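Local atomic coordinates of penicillin-binding protein 2B (Streptococcus pneumoniae, PDB entry 2WAD), a protein that cross-links the peptide stems of adjacent glycan strands in cell-wall peptidoglycan as a transpeptidase of the elongation machinery, and binds penicillin. Residues D65-P70 with T311-F316; A315-V320 with S357-K362; P350-V355 with A543-E548. All coordinates share one frame; numbering follows the deposited sequence.

Contact 1: D65-P70 with T311-F316; sequences DASGKP and TIDLAF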
# COMPACT_ATOMS: atom_id res chain seq x y z
N ASP A 65 -5.67 -4.66 14.37
CA ASP A 65 -4.33 -4.17 14.69
C ASP A 65 -3.67 -5.20 15.59
O ASP A 65 -4.30 -6.20 15.95
CB ASP A 65 -4.36 -2.75 15.28
CG ASP A 65 -4.47 -2.72 16.80
OD1 ASP A 65 -4.06 -1.70 17.40
OD2 ASP A 65 -4.95 -3.69 17.42
N ALA A 66 -2.41 -4.95 15.94
CA ALA A 66 -1.57 -5.89 16.67
C ALA A 66 -2.07 -6.25 18.08
O ALA A 66 -1.65 -7.27 18.64
CB ALA A 66 -0.14 -5.36 16.75
N SER A 67 -2.94 -5.43 18.66
CA SER A 67 -3.52 -5.74 19.96
C SER A 67 -4.96 -6.28 19.85
O SER A 67 -5.59 -6.64 20.85
CB SER A 67 -3.47 -4.52 20.89
OG SER A 67 -4.48 -3.59 20.56
N GLY A 68 -5.49 -6.34 18.64
CA GLY A 68 -6.77 -7.02 18.46
C GLY A 68 -7.91 -6.05 18.28
O GLY A 68 -9.05 -6.47 18.20
N LYS A 69 -7.62 -4.75 18.20
CA LYS A 69 -8.67 -3.79 17.90
C LYS A 69 -9.07 -3.89 16.42
O LYS A 69 -8.20 -3.99 15.54
CB LYS A 69 -8.21 -2.36 18.22
CG LYS A 69 -7.49 -2.23 19.56
CD LYS A 69 -8.42 -1.82 20.69
CE LYS A 69 -7.64 -1.37 21.93
NZ LYS A 69 -8.43 -1.56 23.19
N PRO A 70 -10.39 -3.86 16.14
CA PRO A 70 -10.83 -3.92 14.75
C PRO A 70 -10.53 -2.62 14.02
O PRO A 70 -10.57 -1.55 14.61
CB PRO A 70 -12.34 -4.13 14.86
CG PRO A 70 -12.71 -3.70 16.25
CD PRO A 70 -11.50 -3.86 17.11
N THR A 311 0.91 -5.97 12.04
CA THR A 311 2.10 -5.91 12.88
C THR A 311 2.10 -4.58 13.62
O THR A 311 2.84 -4.43 14.58
CB THR A 311 3.37 -5.95 12.01
OG1 THR A 311 3.30 -4.93 11.01
CG2 THR A 311 3.52 -7.30 11.31
N ILE A 312 1.29 -3.63 13.16
CA ILE A 312 1.25 -2.29 13.75
C ILE A 312 0.26 -2.21 14.89
O ILE A 312 -0.89 -2.65 14.76
CB ILE A 312 0.85 -1.19 12.75
CG1 ILE A 312 1.80 -1.17 11.53
CG2 ILE A 312 0.83 0.17 13.45
CD1 ILE A 312 1.26 -0.40 10.36
N ASP A 313 0.70 -1.62 16.00
CA ASP A 313 -0.18 -1.33 17.10
C ASP A 313 -0.72 0.10 16.99
O ASP A 313 0.05 1.04 16.90
CB ASP A 313 0.59 -1.53 18.40
CG ASP A 313 -0.30 -1.61 19.59
OD1 ASP A 313 -0.85 -0.55 19.97
OD2 ASP A 313 -0.49 -2.73 20.11
N LEU A 314 -2.03 0.27 16.98
CA LEU A 314 -2.61 1.61 16.92
C LEU A 314 -1.99 2.63 17.89
O LEU A 314 -1.77 3.78 17.50
CB LEU A 314 -4.11 1.54 17.19
CG LEU A 314 -5.14 1.74 16.07
CD1 LEU A 314 -4.72 0.96 14.85
CD2 LEU A 314 -6.52 1.32 16.54
N ALA A 315 -1.75 2.23 19.14
CA ALA A 315 -1.26 3.13 20.17
C ALA A 315 0.14 3.61 19.79
O ALA A 315 0.42 4.81 19.84
CB ALA A 315 -1.25 2.45 21.57
N PHE A 316 1.00 2.68 19.39
CA PHE A 316 2.32 3.06 18.87
C PHE A 316 2.20 4.01 17.68
O PHE A 316 2.79 5.10 17.64
CB PHE A 316 3.22 1.85 18.57
CG PHE A 316 4.62 2.25 18.24
CD1 PHE A 316 5.40 2.92 19.17
CD2 PHE A 316 5.14 2.01 16.98
CE1 PHE A 316 6.69 3.33 18.85
CE2 PHE A 316 6.42 2.41 16.65
CZ PHE A 316 7.20 3.07 17.58
O HOH W 1 -3.37 -1.05 20.03
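Asp65 and Leu314 meet where a type I beta turn, Asp65 to Gly68, lies against the N-terminal end of helix 314-334, the first helix of the transpeptidase region. Leu314 N donates to Asp65 OD1 at 2.9 Å in a nearly straight bond (164°) that arrives on the anti side of the carboxylate. The two side chains cross at about a right angle, and Leu314 CB lies 3.2 Å from the same OD1, so carboxylate and isobutyl group are in close touch. Beside them, Ala66 N donates to Ile312 O at 3.0 Å, a backbone bond that ties the turn to the residues leading into the helix.

One shell out, the other carboxylate oxygen closes the turn on itself. Asp65 OD2 accepts from Ser67 N, which makes an Asx turn, and from Lys69 N; the two donors come from opposite faces of the carboxylate plane and would limit its rotation. Asp313 is the N-cap: its OD1 takes Ala315 N on the anti lone pair. Asp65 OD1 and Asp313 OD1 are 4.3 Å apart, a pairing of like charges probably eased by the helix end. A water, which may also ease the repulsion, donates to Asp65 OD1 at 2.8 Å and to Asp313 OD1 at 2.6 Å and accepts from Ser67 OG.

Contact 2: A315-V320 with S357-K362; sequences AFQDSV and SMSGLK. Unlike the reference sequence in segment 357-362: Leu361 (reference Ile).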
# COMPACT_ATOMS: atom_id res chain seq x y z
N ALA A 315 -1.75 2.23 19.14
CA ALA A 315 -1.26 3.13 20.17
C ALA A 315 0.14 3.61 19.79
O ALA A 315 0.42 4.81 19.84
CB ALA A 315 -1.25 2.45 21.57
N PHE A 316 1.00 2.68 19.39
CA PHE A 316 2.32 3.06 18.87
C PHE A 316 2.20 4.01 17.68
O PHE A 316 2.79 5.10 17.64
CB PHE A 316 3.22 1.85 18.57
CG PHE A 316 4.62 2.25 18.24
CD1 PHE A 316 5.40 2.92 19.17
CD2 PHE A 316 5.14 2.01 16.98
CE1 PHE A 316 6.69 3.33 18.85
CE2 PHE A 316 6.42 2.41 16.65
CZ PHE A 316 7.20 3.07 17.58
N GLN A 317 1.39 3.62 16.71
CA GLN A 317 1.20 4.45 15.52
C GLN A 317 0.69 5.84 15.87
O GLN A 317 1.12 6.82 15.26
CB GLN A 317 0.32 3.74 14.48
CG GLN A 317 -0.07 4.61 13.27
CD GLN A 317 0.89 4.49 12.09
OE1 GLN A 317 1.86 3.74 12.13
NE2 GLN A 317 0.58 5.19 11.00
N ASP A 318 -0.22 5.94 16.85
CA ASP A 318 -0.78 7.21 17.29
C ASP A 318 0.31 8.09 17.88
O ASP A 318 0.34 9.30 17.67
CB ASP A 318 -1.86 7.01 18.37
CG ASP A 318 -3.16 6.44 17.81
OD1 ASP A 318 -3.36 6.41 16.58
OD2 ASP A 318 -4.01 6.05 18.63
N SER A 319 1.19 7.47 18.66
CA SER A 319 2.19 8.26 19.36
C SER A 319 3.30 8.72 18.41
O SER A 319 3.79 9.85 18.50
CB SER A 319 2.65 7.57 20.66
OG SER A 319 3.53 6.51 20.40
N VAL A 320 3.64 7.91 17.41
CA VAL A 320 4.49 8.43 16.33
C VAL A 320 3.87 9.60 15.53
O VAL A 320 4.52 10.62 15.30
CB VAL A 320 4.99 7.29 15.41
CG1 VAL A 320 5.88 7.84 14.30
CG2 VAL A 320 5.74 6.29 16.25
N SER A 357 5.57 0.94 12.47
CA SER A 357 4.69 2.04 12.08
C SER A 357 5.21 2.68 10.80
O SER A 357 6.40 2.62 10.52
CB SER A 357 4.60 3.12 13.16
OG SER A 357 5.84 3.78 13.23
N MET A 358 4.28 3.28 10.07
CA MET A 358 4.51 4.02 8.85
C MET A 358 3.71 5.31 9.00
O MET A 358 2.50 5.28 8.84
CB MET A 358 3.86 3.31 7.64
CG MET A 358 3.81 1.82 7.68
SD MET A 358 2.77 1.00 6.44
CE MET A 358 2.85 2.06 4.98
N SER A 359 4.37 6.44 9.24
CA SER A 359 3.68 7.67 9.60
C SER A 359 4.12 8.75 8.64
O SER A 359 5.30 8.83 8.30
CB SER A 359 4.11 8.13 11.00
OG SER A 359 3.40 7.45 12.02
N GLY A 360 3.20 9.63 8.27
CA GLY A 360 3.58 10.75 7.42
C GLY A 360 2.67 11.94 7.66
O GLY A 360 1.49 11.80 7.96
N LEU A 361 3.25 13.13 7.54
CA LEU A 361 2.47 14.35 7.73
C LEU A 361 2.78 15.19 6.51
O LEU A 361 3.94 15.47 6.24
CB LEU A 361 2.91 15.09 8.99
CG LEU A 361 1.99 16.23 9.44
CD1 LEU A 361 0.57 15.75 9.66
CD2 LEU A 361 2.53 16.90 10.69
N LYS A 362 1.75 15.58 5.78
CA LYS A 362 1.94 16.29 4.54
C LYS A 362 1.70 17.75 4.80
O LYS A 362 0.71 18.13 5.45
CB LYS A 362 0.96 15.75 3.50
CG LYS A 362 1.09 16.39 2.15
CD LYS A 362 0.01 15.79 1.25
CE LYS A 362 0.26 16.11 -0.21
NZ LYS A 362 0.21 17.58 -0.43
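Gln317 of helix 314-334 reaches the backbone of Met358 in strand 355-363, an example of a side-chain amide that pairs with a strand much as a neighbouring peptide would. Helix and strand belong to the transpeptidase domain, whose fold is that of the beta-lactamase clan: an antiparallel sheet with helices packed against it. The short segments run in roughly the same direction, 29° apart, with their axes 8.4 Å from each other.

From CB, which packs on Ile312 just before the helix, the Gln317 chain sets out with CG anti to the backbone N, then bends at chi2 (92°), which brings CD near the strand, 3.7 Å from Met358 O. There the amide divides its work. OE1 accepts from Met358 N at 3.2 Å, in the carbonyl plane and on a lone pair, and also lies 3.0 Å from Ser357 CB. NE2 donates to Met358 O at 2.9 Å along a nearly straight path (166°); the acceptor lies in the amide plane, although the donor stands above the plane of the Met358 carbonyl. Two bonds to one residue fix the rotation of the amide.

Next to this pair the contact is apolar on the helix side and hydroxyl on the strand side. Phe316 CE2 approaches Ser357 OG at 3.7 Å, and Val320 CG2 rests over one face of the Phe316 ring, offset toward its rim. The hydroxyl of Ser359, buried here, has its hydrogen-bond partner outside the two segments in Asp321 OD2, one residue beyond Val320 on the helix. Against that hydroxyl lies the other branch of Val320, its CG1 3.4 Å from Ser359 OG.

Contact 3: P350-V355 with A543-E548; sequences PQTGAV and APHIVE. Unlike the reference sequence in segment 350-355: Gln351 (reference Lys). Unlike the reference sequence in segment 543-548: His545 (reference Arg).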
# COMPACT_ATOMS: atom_id res chain seq x y z
N PRO A 350 13.95 -5.24 12.40
CA PRO A 350 15.00 -5.68 11.47
C PRO A 350 15.23 -7.19 11.49
O PRO A 350 15.93 -7.72 10.62
CB PRO A 350 16.27 -5.02 12.02
CG PRO A 350 15.95 -4.93 13.58
CD PRO A 350 14.49 -4.59 13.61
N GLN A 351 14.64 -7.89 12.46
CA GLN A 351 14.82 -9.35 12.55
C GLN A 351 13.80 -10.08 11.67
O GLN A 351 14.02 -11.22 11.32
CB GLN A 351 14.71 -9.85 14.01
CG GLN A 351 15.94 -9.53 14.87
CD GLN A 351 15.78 -9.91 16.36
OE1 GLN A 351 14.69 -10.28 16.80
NE2 GLN A 351 16.87 -9.81 17.13
N THR A 352 12.69 -9.43 11.36
CA THR A 352 11.56 -10.13 10.72
C THR A 352 10.91 -9.35 9.57
O THR A 352 10.17 -9.92 8.76
CB THR A 352 10.43 -10.44 11.71
OG1 THR A 352 9.74 -9.22 12.05
CG2 THR A 352 10.94 -11.18 12.95
N GLY A 353 11.15 -8.04 9.49
CA GLY A 353 10.50 -7.26 8.45
C GLY A 353 9.16 -6.72 8.90
O GLY A 353 8.53 -5.94 8.18
N ALA A 354 8.74 -7.06 10.12
CA ALA A 354 7.47 -6.54 10.64
C ALA A 354 7.45 -5.02 10.64
O ALA A 354 8.43 -4.41 11.05
CB ALA A 354 7.21 -7.07 12.04
N VAL A 355 6.34 -4.42 10.22
CA VAL A 355 6.22 -2.96 10.18
C VAL A 355 5.71 -2.47 11.53
O VAL A 355 4.62 -2.85 11.95
CB VAL A 355 5.33 -2.44 9.03
CG1 VAL A 355 4.99 -0.96 9.23
CG2 VAL A 355 6.06 -2.60 7.68
N ALA A 543 11.86 -8.36 3.37
CA ALA A 543 10.68 -7.66 2.90
C ALA A 543 9.92 -7.17 4.13
O ALA A 543 9.69 -7.93 5.08
CB ALA A 543 9.78 -8.59 2.07
N PRO A 544 9.49 -5.90 4.09
CA PRO A 544 8.65 -5.35 5.14
C PRO A 544 7.24 -5.88 4.98
O PRO A 544 6.77 -6.08 3.86
CB PRO A 544 8.69 -3.83 4.91
CG PRO A 544 9.46 -3.59 3.67
CD PRO A 544 9.76 -4.93 3.02
N HIS A 545 6.59 -6.22 6.09
CA HIS A 545 5.26 -6.79 5.98
C HIS A 545 4.41 -6.14 7.07
O HIS A 545 4.85 -6.03 8.22
CB HIS A 545 5.25 -8.34 6.00
CG HIS A 545 5.80 -8.97 7.23
ND1 HIS A 545 5.01 -9.37 8.29
CD2 HIS A 545 7.07 -9.34 7.56
CE1 HIS A 545 5.76 -9.93 9.22
NE2 HIS A 545 7.02 -9.91 8.80
N ILE A 546 3.23 -5.67 6.66
CA ILE A 546 2.31 -4.99 7.55
C ILE A 546 1.38 -6.00 8.23
O ILE A 546 0.87 -5.77 9.34
CB ILE A 546 1.46 -3.98 6.74
CG1 ILE A 546 2.34 -2.91 6.11
CG2 ILE A 546 0.41 -3.32 7.63
CD1 ILE A 546 1.74 -2.24 4.87
N VAL A 547 1.14 -7.13 7.55
CA VAL A 547 0.32 -8.20 8.11
C VAL A 547 1.18 -9.17 8.91
O VAL A 547 2.25 -9.56 8.45
CB VAL A 547 -0.47 -8.93 7.02
CG1 VAL A 547 -1.16 -10.15 7.63
CG2 VAL A 547 -1.52 -7.99 6.39
N GLU A 548 0.70 -9.56 10.10
CA GLU A 548 1.46 -10.42 11.00
C GLU A 548 1.04 -11.87 10.87
O GLU A 548 1.87 -12.77 10.97
CB GLU A 548 1.34 -9.97 12.48
CG GLU A 548 2.02 -10.89 13.52
CD GLU A 548 1.16 -12.08 13.94
OE1 GLU A 548 1.71 -13.15 14.29
OE2 GLU A 548 -0.08 -11.98 13.93
O HOH W 2 9.82 -10.41 5.73
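His545 chi1 (61°) places CG between the residue's own backbone N and carbonyl carbon, and chi2 (95°) sets the turn of the ring plane. The CD2 and NE2 side of the imidazole meets Thr352 O: NE2 makes a weak, bent hydrogen bond of 3.2 Å to this oxygen, which sits at the ring edge near its plane. One face lies under Ala354 CA, a CH-pi contact 4.0 Å from the ring centroid. On the other nitrogen, ND1 donates to Val547 O at 2.8 Å, a nearly straight bond with the acceptor close to the ring plane. The ND1 bond fixes the ring's rotation, and the weak NE2 bond adds to it.

Behind the ring the backbones join in a single beta bridge between Ala354 and His545. His545 N donates to Gly353 O, and Val355 N donates to His545 O at 3.0 Å. This bridge links the turn between strands 342-348 and 355-363 with the run into strand 547-553, so the six-stranded antiparallel sheet is joined to the mixed sheet, in which strand 547-553 lies beside strand 307-310 and which the N-terminal strand 63-64 completes. Within the turn, Thr352 OG1 accepts from Ala354 N, an ST turn.

Gly353 passes close to the opposing chain: its CA-H faces Ala543 O, while its own O receives the CA-H of Pro544 at 3.1 Å. Gly353, with phi at 90°, has a backbone shape that would press a CB on Thr352 O, and Ala543 O occupies the place on the facing side. Farther along, Val355 CG2 packs on Pro544 CB and on Ile546 CG1, each at 4.0 Å. Asp494 reaches this run from outside, its carboxylate taking Ile546 N and Val547 N. A water donates to both Thr352 O and Ala543 O, the latter at 2.6 Å.

How the contacts relate
From the N terminus, the chain first passes the turn 65-70 and then, after some 240 residues, returns at 311-316, where contact 1 closes the longest of the three loops and ties the N-terminal part to the transpeptidase region. Contact 2 takes up the same helix, sharing Ala315 and Phe316, and closes a short loop onto strand 355-363. Contact 3 opens at 350-355, inside that loop, and closes at 543-548, so contacts 2 and 3 cross, whereas contact 1 precedes contact 3 in series. Thr311 joins contacts 1 and 3, its OG1 lying 2.6 Å from Val355 O; Met358 SD meets Ile546 CD1 between contacts 2 and 3.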